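Local coordinates for protein chaperone CupB2 (Pseudomonas aeruginosa, PDB 3Q48) that probably works as a periplasmic chaperone of fimbrial assembly, helping pilus subunits to fold before they are built into the fibre, at residues A[36-41]-A[141-146]; A[153-158]-A[179-184]; A[159-164]-A[242-247]; A[185-190]-A[228-233]. One frame throughout, in Å; residues are numbered along the deposited sequence.

Contact 1. Residues A[36-41]-A[141-146]; sequences RVVFPA and KLFFRP
Lys141 begins the pairing by accepting the amide of Val37 on its carbonyl oxygen (Val37 N to Lys141 O 2.8 Å), and its side chain carries NZ to a water that also accepts from Arg36 NH2. That water lies between two cationic groups. Leu142 joins Val37, Phe39 and Phe144 on one side of the sheet, pressing CD2 against Phe39 CB at 3.7 Å. On the other side, Phe143 turns CE2 toward Arg36 NH1 (4.0 Å), which sits near the ring plane at its edge; its backbone donates to Val37 O and accepts from Phe39 N. Phe144, CG anti to its backbone N (chi1 -178°), carries its ring toward 36-41: CD1 lies 3.9 Å from Phe39 CD2, and CZ 3.6 Å from Ala41 CB. Arg145 bonds Phe39 O and Ala41 N through its main chain, while one guanidinium face receives Val38 CG1, 3.7 Å from Arg145 NH1; salt bridges to Glu111 and Asp235 hold that group. Pro146 brings CA to Ala41 CB. This parallel pair, consistent with the first and last strands of the PapD-like Ig domain, leaves 36-40 outermost, with 112-121 on the far side of 136-145, and strands 45-52 and 93-101 packing against Phe39.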
loop_
_atom_site.group_PDB
_atom_site.type_symbol
_atom_site.label_atom_id
_atom_site.label_comp_id
_atom_site.label_asym_id
_atom_site.label_seq_id
_atom_site.Cartn_x
_atom_site.Cartn_y
_atom_site.Cartn_z
ATOM N N ARG A 36 -4.071 3.125 -3.172
ATOM C CA ARG A 36 -2.817 3.505 -2.530
ATOM C C ARG A 36 -2.448 4.908 -2.978
ATOM O O ARG A 36 -2.944 5.352 -4.009
ATOM C CB ARG A 36 -1.651 2.511 -2.829
ATOM C CG ARG A 36 -1.165 2.556 -4.289
ATOM C CD ARG A 36 -1.158 1.167 -4.972
ATOM N NE ARG A 36 -2.147 0.354 -4.324
ATOM C CZ ARG A 36 -1.892 -0.691 -3.527
ATOM N NH1 ARG A 36 -0.640 -1.177 -3.320
ATOM N NH2 ARG A 36 -2.939 -1.315 -2.999
ATOM N N VAL A 37 -1.569 5.577 -2.214
ATOM C CA VAL A 37 -1.025 6.887 -2.614
ATOM C C VAL A 37 0.505 6.809 -2.878
ATOM O O VAL A 37 1.252 6.322 -2.043
ATOM C CB VAL A 37 -1.335 7.970 -1.553
ATOM C CG1 VAL A 37 -0.680 9.259 -1.919
ATOM C CG2 VAL A 37 -2.903 8.143 -1.352
ATOM N N VAL A 38 0.967 7.276 -4.038
ATOM C CA VAL A 38 2.377 7.335 -4.284
ATOM C C VAL A 38 2.798 8.769 -4.124
ATOM O O VAL A 38 2.220 9.684 -4.740
ATOM C CB VAL A 38 2.737 6.818 -5.666
ATOM C CG1 VAL A 38 4.232 6.967 -5.911
ATOM C CG2 VAL A 38 2.352 5.329 -5.779
ATOM N N PHE A 39 3.786 8.985 -3.261
ATOM C CA PHE A 39 4.207 10.319 -3.036
ATOM C C PHE A 39 5.613 10.433 -3.560
ATOM O O PHE A 39 6.543 9.916 -2.944
ATOM C CB PHE A 39 4.116 10.719 -1.569
ATOM C CG PHE A 39 4.156 12.182 -1.374
ATOM C CD1 PHE A 39 3.037 12.854 -0.912
ATOM C CD2 PHE A 39 5.333 12.918 -1.684
ATOM C CE1 PHE A 39 3.045 14.269 -0.753
ATOM C CE2 PHE A 39 5.378 14.346 -1.522
ATOM C CZ PHE A 39 4.198 15.014 -1.067
ATOM N N PRO A 40 5.774 11.127 -4.696
ATOM C CA PRO A 40 7.100 11.285 -5.318
ATOM C C PRO A 40 7.869 12.434 -4.652
ATOM O O PRO A 40 7.320 13.537 -4.493
ATOM C CB PRO A 40 6.772 11.578 -6.790
ATOM C CG PRO A 40 5.206 11.843 -6.844
ATOM C CD PRO A 40 4.728 11.901 -5.400
ATOM N N ALA A 41 9.109 12.148 -4.231
ATOM C CA ALA A 41 9.964 13.132 -3.523
ATOM C C ALA A 41 10.033 14.525 -4.174
ATOM O O ALA A 41 10.168 15.533 -3.467
ATOM C CB ALA A 41 11.391 12.585 -3.299
ATOM N N LYS A 141 -2.175 2.509 1.830
ATOM C CA LYS A 141 -0.754 2.611 1.881
ATOM C C LYS A 141 -0.346 3.911 1.247
ATOM O O LYS A 141 -0.867 4.275 0.170
ATOM C CB LYS A 141 -0.112 1.453 1.130
ATOM C CG LYS A 141 -0.238 0.178 1.848
ATOM C CD LYS A 141 0.131 -1.002 0.948
ATOM C CE LYS A 141 -0.398 -2.282 1.661
ATOM N NZ LYS A 141 -0.242 -3.535 0.865
ATOM N N LEU A 142 0.599 4.600 1.891
ATOM C CA LEU A 142 1.269 5.750 1.267
ATOM C C LEU A 142 2.766 5.439 1.064
ATOM O O LEU A 142 3.500 5.145 2.003
ATOM C CB LEU A 142 1.049 7.014 2.094
ATOM C CG LEU A 142 1.196 8.432 1.482
ATOM C CD1 LEU A 142 0.703 9.461 2.470
ATOM C CD2 LEU A 142 2.610 8.788 1.153
ATOM N N PHE A 143 3.205 5.451 -0.175
ATOM C CA PHE A 143 4.593 5.198 -0.516
ATOM C C PHE A 143 5.349 6.507 -0.823
ATOM O O PHE A 143 5.132 7.164 -1.844
ATOM C CB PHE A 143 4.709 4.236 -1.719
ATOM C CG PHE A 143 3.992 2.916 -1.531
ATOM C CD1 PHE A 143 4.513 1.929 -0.705
ATOM C CD2 PHE A 143 2.810 2.657 -2.215
ATOM C CE1 PHE A 143 3.840 0.687 -0.541
ATOM C CE2 PHE A 143 2.132 1.431 -2.079
ATOM C CZ PHE A 143 2.639 0.452 -1.267
ATOM N N PHE A 144 6.245 6.892 0.074
ATOM C CA PHE A 144 7.137 7.997 -0.249
ATOM C C PHE A 144 8.260 7.423 -1.074
ATOM O O PHE A 144 8.946 6.483 -0.617
ATOM C CB PHE A 144 7.741 8.596 0.978
ATOM C CG PHE A 144 8.600 9.733 0.683
ATOM C CD1 PHE A 144 8.029 10.985 0.403
ATOM C CD2 PHE A 144 9.987 9.573 0.644
ATOM C CE1 PHE A 144 8.838 12.117 0.123
ATOM C CE2 PHE A 144 10.839 10.700 0.331
ATOM C CZ PHE A 144 10.253 11.973 0.069
ATOM N N ARG A 145 8.439 7.991 -2.276
ATOM C CA ARG A 145 9.364 7.459 -3.247
ATOM C C ARG A 145 10.450 8.479 -3.688
ATOM O O ARG A 145 10.155 9.441 -4.440
ATOM C CB ARG A 145 8.599 6.907 -4.434
ATOM C CG ARG A 145 9.458 6.190 -5.428
ATOM C CD ARG A 145 8.582 5.681 -6.543
ATOM N NE ARG A 145 7.699 4.603 -6.084
ATOM C CZ ARG A 145 6.634 4.166 -6.763
ATOM N NH1 ARG A 145 6.308 4.735 -7.940
ATOM N NH2 ARG A 145 5.915 3.148 -6.273
ATOM N N PRO A 146 11.696 8.276 -3.216
ATOM C CA PRO A 146 12.780 9.141 -3.695
ATOM C C PRO A 146 12.882 9.141 -5.246
ATOM O O PRO A 146 12.681 8.071 -5.926
ATOM C CB PRO A 146 14.055 8.535 -3.056
ATOM C CG PRO A 146 13.570 7.863 -1.784
ATOM C CD PRO A 146 12.126 7.332 -2.158
HETATM O O HOH W 1 -2.183 -3.421 -1.177
#

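Contact 2. Residues A[153-158]-A[179-184]; sequences DSAAGK and NPTPYY
Thr181 keeps OG1 between its backbone N and carbonyl carbon (chi1 79°), with CG2 beside the N, and the two branches meet different residues: OG1 lies 3.9 Å from Ala155 CB, and CG2 lies 4.1 Å from Lys158 CB. Tyr183 sets CG anti to its carbonyl carbon (chi1 -52°), and ring atom CD2 comes within 3.7 Å of the same Ala155 CB, which rests against both hydroxyl and ring. A compact polar network holds the 179-184 loop in shape. Thr181 OG1 accepts from Tyr183 N (3.3 Å), an ST turn, and donates to Asn179 OD1 in the carbonyl plane on a lone pair (2.5 Å). Asn179 ND2 in turn reaches Tyr183 O at 2.8 Å, with that oxygen in the plane of the amide. In the Ig fold of the C-terminal domain this loop leads from strand 175-179 into strand 185-194, and it packs on the connection that runs from strand 136-145 to strand 160-163. No hydrogen bond joins the two segments directly. At the other end of the contact Pro180 lays its ring by a main-chain oxygen, CG being 3.4 Å from Lys158 O. Tyr183 OH bonds Ser151 N, just ahead of Asp153.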
loop_
_atom_site.group_PDB
_atom_site.type_symbol
_atom_site.label_atom_id
_atom_site.label_comp_id
_atom_site.label_asym_id
_atom_site.label_seq_id
_atom_site.Cartn_x
_atom_site.Cartn_y
_atom_site.Cartn_z
ATOM N N ASP A 153 8.343 -0.655 -11.643
ATOM C CA ASP A 153 7.685 -1.600 -12.535
ATOM C C ASP A 153 8.455 -2.929 -12.712
ATOM O O ASP A 153 7.828 -3.975 -13.071
ATOM C CB ASP A 153 7.294 -0.913 -13.855
ATOM C CG ASP A 153 6.124 0.111 -13.649
ATOM O OD1 ASP A 153 5.160 -0.228 -12.891
ATOM O OD2 ASP A 153 6.160 1.256 -14.195
ATOM N N SER A 154 9.763 -2.923 -12.393
ATOM C CA SER A 154 10.571 -4.110 -12.579
ATOM C C SER A 154 10.702 -4.933 -11.305
ATOM O O SER A 154 11.253 -6.051 -11.323
ATOM C CB SER A 154 11.965 -3.723 -13.065
ATOM O OG SER A 154 11.894 -2.820 -14.171
ATOM N N ALA A 155 10.196 -4.407 -10.202
ATOM C CA ALA A 155 10.598 -4.948 -8.920
ATOM C C ALA A 155 10.077 -6.370 -8.670
ATOM O O ALA A 155 10.854 -7.281 -8.282
ATOM C CB ALA A 155 10.229 -4.005 -7.799
ATOM N N ALA A 156 8.774 -6.567 -8.896
ATOM C CA ALA A 156 8.122 -7.846 -8.568
ATOM C C ALA A 156 8.869 -8.983 -9.264
ATOM O O ALA A 156 8.942 -10.105 -8.731
ATOM C CB ALA A 156 6.679 -7.836 -9.003
ATOM N N GLY A 157 9.427 -8.687 -10.437
ATOM C CA GLY A 157 10.171 -9.694 -11.179
ATOM C C GLY A 157 11.615 -9.966 -10.735
ATOM O O GLY A 157 12.301 -10.761 -11.395
ATOM N N LYS A 158 12.107 -9.317 -9.669
ATOM C CA LYS A 158 13.465 -9.619 -9.187
ATOM C C LYS A 158 13.399 -10.348 -7.850
ATOM O O LYS A 158 14.395 -10.626 -7.220
ATOM C CB LYS A 158 14.356 -8.357 -9.096
ATOM C CG LYS A 158 14.418 -7.579 -10.393
ATOM C CD LYS A 158 15.171 -6.243 -10.271
ATOM C CE LYS A 158 14.776 -5.345 -11.480
ATOM N NZ LYS A 158 15.713 -4.226 -11.799
ATOM N N ASN A 179 13.205 -9.855 -1.314
ATOM C CA ASN A 179 13.063 -8.611 -2.049
ATOM C C ASN A 179 14.356 -7.797 -1.942
ATOM O O ASN A 179 14.548 -7.015 -0.988
ATOM C CB ASN A 179 11.893 -7.779 -1.530
ATOM C CG ASN A 179 11.681 -6.481 -2.342
ATOM O OD1 ASN A 179 12.246 -6.306 -3.453
ATOM N ND2 ASN A 179 10.834 -5.594 -1.810
ATOM N N PRO A 180 15.202 -7.954 -2.962
ATOM C CA PRO A 180 16.489 -7.350 -3.064
ATOM C C PRO A 180 16.377 -5.983 -3.801
ATOM O O PRO A 180 17.341 -5.548 -4.433
ATOM C CB PRO A 180 17.268 -8.400 -3.890
ATOM C CG PRO A 180 16.208 -8.855 -4.901
ATOM C CD PRO A 180 14.870 -8.739 -4.179
ATOM N N THR A 181 15.230 -5.321 -3.708
ATOM C CA THR A 181 14.977 -4.073 -4.419
ATOM C C THR A 181 14.625 -2.920 -3.451
ATOM O O THR A 181 14.350 -3.165 -2.264
ATOM C CB THR A 181 13.731 -4.196 -5.420
ATOM O OG1 THR A 181 12.495 -4.089 -4.685
ATOM C CG2 THR A 181 13.760 -5.479 -6.215
ATOM N N PRO A 182 14.616 -1.658 -3.954
ATOM C CA PRO A 182 14.259 -0.560 -3.017
ATOM C C PRO A 182 12.775 -0.326 -2.769
ATOM O O PRO A 182 12.434 0.574 -1.993
ATOM C CB PRO A 182 14.973 0.703 -3.603
ATOM C CG PRO A 182 15.342 0.363 -5.050
ATOM C CD PRO A 182 15.281 -1.179 -5.194
ATOM N N TYR A 183 11.893 -1.154 -3.360
ATOM C CA TYR A 183 10.445 -0.895 -3.429
ATOM C C TYR A 183 9.671 -1.868 -2.584
ATOM O O TYR A 183 10.032 -3.027 -2.476
ATOM C CB TYR A 183 9.952 -1.049 -4.855
ATOM C CG TYR A 183 10.729 -0.259 -5.842
ATOM C CD1 TYR A 183 10.422 1.085 -6.076
ATOM C CD2 TYR A 183 11.790 -0.845 -6.552
ATOM C CE1 TYR A 183 11.167 1.867 -6.997
ATOM C CE2 TYR A 183 12.544 -0.084 -7.433
ATOM C CZ TYR A 183 12.222 1.261 -7.655
ATOM O OH TYR A 183 12.977 1.982 -8.558
ATOM N N TYR A 184 8.571 -1.415 -2.011
ATOM C CA TYR A 184 7.617 -2.360 -1.455
ATOM C C TYR A 184 7.049 -3.136 -2.631
ATOM O O TYR A 184 6.957 -2.609 -3.769
ATOM C CB TYR A 184 6.509 -1.620 -0.656
ATOM C CG TYR A 184 7.045 -1.088 0.679
ATOM C CD1 TYR A 184 6.917 -1.835 1.846
ATOM C CD2 TYR A 184 7.731 0.132 0.747
ATOM C CE1 TYR A 184 7.464 -1.358 3.066
ATOM C CE2 TYR A 184 8.256 0.610 1.924
ATOM C CZ TYR A 184 8.133 -0.141 3.080
ATOM O OH TYR A 184 8.689 0.319 4.253
#

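Contact 3. Residues A[159-164]-A[242-247]; sequences LQWKFL and HDRALG
Phe163, CG anti to its carbonyl carbon (chi1 -73°), offers one ring face to Leu246, whose CG sits 3.8 Å from the ring centroid, displaced toward the rim, in a CH-pi contact. Leu246 CB also approaches Phe163 CE2 at 3.4 Å, and the two side chains cross at about a right angle. The Trp161 ring is met obliquely by Arg244 CB, 4.1 Å from Trp161 CD1, with the indole and guanidinium planes 78° apart. At the guanidinium edge, in its plane, a water accepts from Arg244 NE and donates to Leu159 O, linking the two segments near the start of 159-164. Arg244 NH1 turns back onto Asp243 O (2.7 Å), nearly in the plane of the guanidinium, and NH2 bonds Gly157 O, which gives the group three separate hydrogen bonds to hold its rotation.

Beside Lys162 the backbones meet at Gly247, the last modelled residue. Its N donates to Trp161 O (2.9 Å) from above the carbonyl plane, and its own O accepts from Phe163 N (3.2 Å), the donor tilted from the Gly247 carbonyl plane. One residue therefore bonds the neighbours on both sides of Lys162, the hydrogen-bond pattern of a parallel bridge. Leu246 CD1 adds an apolar touch on Trp161 CB at 4.1 Å.

Strand 160-163 is outermost in its three-stranded sheet beside 175-179, and strand 239-245 is outermost in the four-stranded sheet beside 227-233. The contact thus joins the edges of two sheets of the C-terminal domain, with the Trp161 ring turned in onto Tyr230 and Val228.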
loop_
_atom_site.group_PDB
_atom_site.type_symbol
_atom_site.label_atom_id
_atom_site.label_comp_id
_atom_site.label_asym_id
_atom_site.label_seq_id
_atom_site.Cartn_x
_atom_site.Cartn_y
_atom_site.Cartn_z
ATOM N N LEU A 159 12.197 -10.613 -7.395
ATOM C CA LEU A 159 12.020 -11.368 -6.170
ATOM C C LEU A 159 12.588 -12.756 -6.394
ATOM O O LEU A 159 12.474 -13.296 -7.484
ATOM C CB LEU A 159 10.532 -11.430 -5.827
ATOM C CG LEU A 159 9.963 -10.034 -5.681
ATOM C CD1 LEU A 159 8.465 -10.121 -5.451
ATOM C CD2 LEU A 159 10.640 -9.307 -4.523
ATOM N N GLN A 160 13.247 -13.318 -5.407
ATOM C CA GLN A 160 13.686 -14.693 -5.578
ATOM C C GLN A 160 13.012 -15.564 -4.557
ATOM O O GLN A 160 12.666 -15.111 -3.462
ATOM C CB GLN A 160 15.216 -14.815 -5.619
ATOM C CG GLN A 160 16.004 -14.028 -4.585
ATOM C CD GLN A 160 17.184 -13.303 -5.236
ATOM O OE1 GLN A 160 17.266 -13.281 -6.476
ATOM N NE2 GLN A 160 18.079 -12.692 -4.427
ATOM N N TRP A 161 12.736 -16.793 -4.919
ATOM C CA TRP A 161 11.887 -17.590 -4.033
ATOM C C TRP A 161 12.586 -18.852 -3.593
ATOM O O TRP A 161 13.437 -19.358 -4.288
ATOM C CB TRP A 161 10.523 -17.896 -4.702
ATOM C CG TRP A 161 9.786 -16.636 -5.079
ATOM C CD1 TRP A 161 10.105 -15.755 -6.085
ATOM C CD2 TRP A 161 8.628 -16.097 -4.423
ATOM N NE1 TRP A 161 9.194 -14.723 -6.106
ATOM C CE2 TRP A 161 8.287 -14.903 -5.092
ATOM C CE3 TRP A 161 7.864 -16.505 -3.321
ATOM C CZ2 TRP A 161 7.212 -14.107 -4.705
ATOM C CZ3 TRP A 161 6.777 -15.716 -2.933
ATOM C CH2 TRP A 161 6.463 -14.526 -3.632
ATOM N N LYS A 162 12.233 -19.348 -2.421
ATOM C CA LYS A 162 12.794 -20.611 -1.951
ATOM C C LYS A 162 11.930 -21.288 -0.880
ATOM O O LYS A 162 11.126 -20.629 -0.163
ATOM C CB LYS A 162 14.218 -20.407 -1.417
ATOM C CG LYS A 162 14.290 -19.910 0.011
ATOM C CD LYS A 162 15.695 -20.095 0.566
ATOM C CE LYS A 162 15.822 -19.227 1.822
ATOM N NZ LYS A 162 16.486 -19.892 3.015
ATOM N N PHE A 163 12.119 -22.608 -0.780
ATOM C CA PHE A 163 11.535 -23.396 0.297
ATOM C C PHE A 163 12.346 -23.241 1.570
ATOM O O PHE A 163 13.584 -23.075 1.537
ATOM C CB PHE A 163 11.514 -24.871 -0.065
ATOM C CG PHE A 163 10.491 -25.246 -1.114
ATOM C CD1 PHE A 163 9.138 -25.312 -0.790
ATOM C CD2 PHE A 163 10.899 -25.599 -2.414
ATOM C CE1 PHE A 163 8.187 -25.687 -1.762
ATOM C CE2 PHE A 163 9.975 -25.985 -3.379
ATOM C CZ PHE A 163 8.610 -26.021 -3.056
ATOM N N LEU A 164 11.628 -23.264 2.693
ATOM C CA LEU A 164 12.219 -23.490 4.035
ATOM C C LEU A 164 11.654 -24.808 4.577
ATOM O O LEU A 164 12.269 -25.463 5.428
ATOM C CB LEU A 164 11.874 -22.346 4.991
ATOM C CG LEU A 164 12.847 -21.207 5.327
ATOM C CD1 LEU A 164 13.386 -20.506 4.083
ATOM C CD2 LEU A 164 12.135 -20.221 6.244
ATOM N N HIS A 242 3.265 -13.105 -12.229
ATOM C CA HIS A 242 4.582 -13.643 -12.469
ATOM C C HIS A 242 4.579 -15.075 -12.001
ATOM O O HIS A 242 3.933 -15.399 -10.984
ATOM C CB HIS A 242 5.622 -12.814 -11.675
ATOM C CG HIS A 242 5.556 -11.345 -11.986
ATOM N ND1 HIS A 242 6.076 -10.806 -13.146
ATOM C CD2 HIS A 242 4.950 -10.319 -11.334
ATOM C CE1 HIS A 242 5.826 -9.508 -13.179
ATOM N NE2 HIS A 242 5.136 -9.190 -12.097
ATOM N N ASP A 243 5.276 -15.932 -12.763
ATOM C CA ASP A 243 5.623 -17.286 -12.339
ATOM C C ASP A 243 7.137 -17.388 -12.066
ATOM O O ASP A 243 7.946 -16.833 -12.795
ATOM C CB ASP A 243 5.221 -18.284 -13.428
ATOM C CG ASP A 243 3.689 -18.531 -13.510
ATOM O OD1 ASP A 243 2.891 -17.898 -12.757
ATOM O OD2 ASP A 243 3.283 -19.368 -14.374
ATOM N N ARG A 244 7.538 -18.098 -11.019
ATOM C CA ARG A 244 8.959 -18.383 -10.807
ATOM C C ARG A 244 9.131 -19.770 -10.248
ATOM O O ARG A 244 8.207 -20.292 -9.658
ATOM C CB ARG A 244 9.569 -17.388 -9.828
ATOM C CG ARG A 244 9.668 -15.953 -10.334
ATOM C CD ARG A 244 10.575 -15.843 -11.540
ATOM N NE ARG A 244 10.750 -14.447 -11.924
ATOM C CZ ARG A 244 10.029 -13.808 -12.845
ATOM N NH1 ARG A 244 9.040 -14.422 -13.503
ATOM N NH2 ARG A 244 10.307 -12.550 -13.122
ATOM N N ALA A 245 10.305 -20.371 -10.433
ATOM C CA ALA A 245 10.668 -21.616 -9.762
ATOM C C ALA A 245 11.096 -21.312 -8.323
ATOM O O ALA A 245 11.588 -20.208 -8.039
ATOM C CB ALA A 245 11.790 -22.290 -10.507
ATOM N N LEU A 246 10.916 -22.293 -7.431
ATOM C CA LEU A 246 11.466 -22.243 -6.055
ATOM C C LEU A 246 12.880 -22.787 -5.950
ATOM O O LEU A 246 13.141 -23.929 -6.355
ATOM C CB LEU A 246 10.631 -23.065 -5.059
ATOM C CG LEU A 246 9.192 -22.763 -4.601
ATOM C CD1 LEU A 246 9.093 -21.560 -3.627
ATOM C CD2 LEU A 246 8.257 -22.619 -5.806
ATOM N N GLY A 247 13.777 -21.989 -5.361
ATOM C CA GLY A 247 15.101 -22.466 -4.953
ATOM C C GLY A 247 14.942 -23.609 -3.952
ATOM O O GLY A 247 13.918 -23.689 -3.236
HETATM O O HOH W 2 12.870 -14.155 -10.147
#

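Contact 4. Residues A[185-190]-A[228-233]; sequences VSFASV and VRYEVI
Phe187 and Tyr230 meet as an offset edge-to-face pair in the C-terminal Ig-like domain, on antiparallel strands whose register slips by one residue at a beta bulge around Ala188. The ring planes stand 82° apart with centroids separated by 5.8 Å, and Phe187 CE1 comes to 3.8 Å from Tyr230 CD1. With Tyr230 CG between its backbone N and carbonyl carbon (chi1 58°), its ring face receives the edge of Phe187. Val232 lies alongside Phe187 and points the same way, CG1 touching Phe187 CD1 at 3.8 Å and also Val185 CG1 at 3.6 Å. Further along the same side, Val190 crosses Val228 obliquely. Three main-chain bonds hold the strands: Ile233 N to Ser186 O, then Ala188 N to Glu231 O (2.8 Å) and Glu231 N to Ser189 O on the two sides of the bulge. Glu231 and Ser189 form a hydrogen-bonded pair and turn their side chains to the face opposite the rings; the Glu231 carboxylate has a salt bridge to Arg239, and Tyr230 OH bonds Ala156 O. One water accepts from Ser186 N and donates to Ile233 O; a second donates to Arg229 O and lies 2.7 Å from Ser189 OG.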
loop_
_atom_site.group_PDB
_atom_site.type_symbol
_atom_site.label_atom_id
_atom_site.label_comp_id
_atom_site.label_asym_id
_atom_site.label_seq_id
_atom_site.Cartn_x
_atom_site.Cartn_y
_atom_site.Cartn_z
ATOM N N VAL A 185 6.702 -4.394 -2.398
ATOM C CA VAL A 185 6.000 -5.141 -3.407
ATOM C C VAL A 185 4.806 -5.686 -2.708
ATOM O O VAL A 185 4.949 -6.387 -1.731
ATOM C CB VAL A 185 6.912 -6.254 -3.992
ATOM C CG1 VAL A 185 6.094 -7.248 -5.018
ATOM C CG2 VAL A 185 8.125 -5.611 -4.651
ATOM N N SER A 186 3.621 -5.325 -3.163
ATOM C CA SER A 186 2.371 -5.808 -2.548
ATOM C C SER A 186 1.773 -6.938 -3.357
ATOM O O SER A 186 1.590 -6.794 -4.566
ATOM C CB SER A 186 1.346 -4.665 -2.451
ATOM O OG SER A 186 1.913 -3.627 -1.675
ATOM N N PHE A 187 1.477 -8.043 -2.692
ATOM C CA PHE A 187 0.896 -9.211 -3.340
ATOM C C PHE A 187 -0.610 -9.299 -3.107
ATOM O O PHE A 187 -1.041 -9.307 -1.937
ATOM C CB PHE A 187 1.504 -10.507 -2.789
ATOM C CG PHE A 187 2.994 -10.563 -2.858
ATOM C CD1 PHE A 187 3.637 -10.992 -4.015
ATOM C CD2 PHE A 187 3.766 -10.254 -1.729
ATOM C CE1 PHE A 187 5.035 -11.044 -4.068
ATOM C CE2 PHE A 187 5.166 -10.325 -1.771
ATOM C CZ PHE A 187 5.798 -10.719 -2.936
ATOM N N ALA A 188 -1.399 -9.405 -4.181
ATOM C CA ALA A 188 -2.826 -9.680 -4.036
ATOM C C ALA A 188 -3.045 -11.157 -3.823
ATOM O O ALA A 188 -4.098 -11.569 -3.298
ATOM C CB ALA A 188 -3.621 -9.205 -5.268
ATOM N N SER A 189 -2.077 -11.970 -4.258
ATOM C CA SER A 189 -2.184 -13.425 -4.086
ATOM C C SER A 189 -0.871 -14.034 -4.374
ATOM O O SER A 189 -0.126 -13.507 -5.191
ATOM C CB SER A 189 -3.236 -14.048 -5.025
ATOM O OG SER A 189 -2.854 -13.922 -6.383
ATOM N N VAL A 190 -0.585 -15.139 -3.688
ATOM C CA VAL A 190 0.625 -15.917 -3.876
ATOM C C VAL A 190 0.166 -17.348 -3.849
ATOM O O VAL A 190 -0.644 -17.720 -3.026
ATOM C CB VAL A 190 1.606 -15.673 -2.707
ATOM C CG1 VAL A 190 2.881 -16.602 -2.777
ATOM C CG2 VAL A 190 1.973 -14.213 -2.675
ATOM N N VAL A 228 6.134 -20.940 -8.191
ATOM C CA VAL A 228 5.308 -19.978 -7.472
ATOM C C VAL A 228 4.597 -19.039 -8.467
ATOM O O VAL A 228 5.226 -18.573 -9.418
ATOM C CB VAL A 228 6.117 -19.186 -6.358
ATOM C CG1 VAL A 228 7.193 -18.287 -6.955
ATOM C CG2 VAL A 228 5.176 -18.326 -5.531
ATOM N N ARG A 229 3.318 -18.726 -8.240
ATOM C CA ARG A 229 2.615 -17.744 -9.106
ATOM C C ARG A 229 2.116 -16.638 -8.234
ATOM O O ARG A 229 1.432 -16.896 -7.221
ATOM C CB ARG A 229 1.422 -18.381 -9.810
ATOM C CG ARG A 229 0.511 -17.400 -10.565
ATOM C CD ARG A 229 -0.479 -18.170 -11.464
ATOM N NE ARG A 229 0.215 -18.903 -12.514
ATOM C CZ ARG A 229 -0.366 -19.659 -13.442
ATOM N NH1 ARG A 229 -1.689 -19.803 -13.473
ATOM N NH2 ARG A 229 0.397 -20.291 -14.342
ATOM N N TYR A 230 2.447 -15.400 -8.593
ATOM C CA TYR A 230 2.058 -14.328 -7.743
ATOM C C TYR A 230 1.598 -13.093 -8.490
ATOM O O TYR A 230 2.083 -12.809 -9.603
ATOM C CB TYR A 230 3.192 -14.007 -6.759
ATOM C CG TYR A 230 4.539 -13.634 -7.361
ATOM C CD1 TYR A 230 4.825 -12.318 -7.672
ATOM C CD2 TYR A 230 5.536 -14.606 -7.598
ATOM C CE1 TYR A 230 6.082 -11.945 -8.202
ATOM C CE2 TYR A 230 6.789 -14.257 -8.150
ATOM C CZ TYR A 230 7.046 -12.912 -8.442
ATOM O OH TYR A 230 8.250 -12.492 -8.981
ATOM N N GLU A 231 0.677 -12.340 -7.873
ATOM C CA GLU A 231 0.113 -11.163 -8.489
ATOM C C GLU A 231 0.430 -9.998 -7.620
ATOM O O GLU A 231 0.216 -10.059 -6.407
ATOM C CB GLU A 231 -1.413 -11.246 -8.599
ATOM C CG GLU A 231 -1.912 -12.333 -9.534
ATOM C CD GLU A 231 -3.423 -12.299 -9.804
ATOM O OE1 GLU A 231 -4.106 -11.316 -9.435
ATOM O OE2 GLU A 231 -3.936 -13.260 -10.404
ATOM N N VAL A 232 0.866 -8.902 -8.232
ATOM C CA VAL A 232 1.237 -7.771 -7.477
ATOM C C VAL A 232 0.434 -6.553 -7.876
ATOM O O VAL A 232 0.059 -6.435 -9.018
ATOM C CB VAL A 232 2.751 -7.529 -7.639
ATOM C CG1 VAL A 232 3.529 -8.765 -7.089
ATOM C CG2 VAL A 232 3.075 -7.330 -9.044
ATOM N N ILE A 233 0.187 -5.648 -6.932
ATOM C CA ILE A 233 -0.565 -4.440 -7.151
ATOM C C ILE A 233 0.369 -3.308 -7.556
ATOM O O ILE A 233 1.310 -2.964 -6.828
ATOM C CB ILE A 233 -1.360 -4.088 -5.878
ATOM C CG1 ILE A 233 -2.319 -5.227 -5.543
ATOM C CG2 ILE A 233 -2.214 -2.795 -6.063
ATOM C CD1 ILE A 233 -2.605 -5.431 -4.050
HETATM O O HOH W 3 3.600 -3.747 -5.329
HETATM O O HOH W 4 -1.529 -15.932 -7.605
#

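How the contacts relate
From the N terminus, contact 1 pairs strand 36-40 with strand 136-145 and closes the long loop that spans most of the N-terminal domain before any of the others opens. Contact 2 then opens at 153-158, and contact 3 opens at 159-164 before contact 2 has closed at 179-184, so these two cross. Contact 4 lies wholly within the span of contact 3, which brings the chain's end back to strand 160-163. Contacts 3 and 4 share a sheet through neighbouring strands 227-233 and 239-245. Contact 2 touches both through Ala156 and Gly157. Between the domains, contact 1 meets contact 4 where Arg36 packs on Ile233, and contact 2 where Phe143 meets Tyr184.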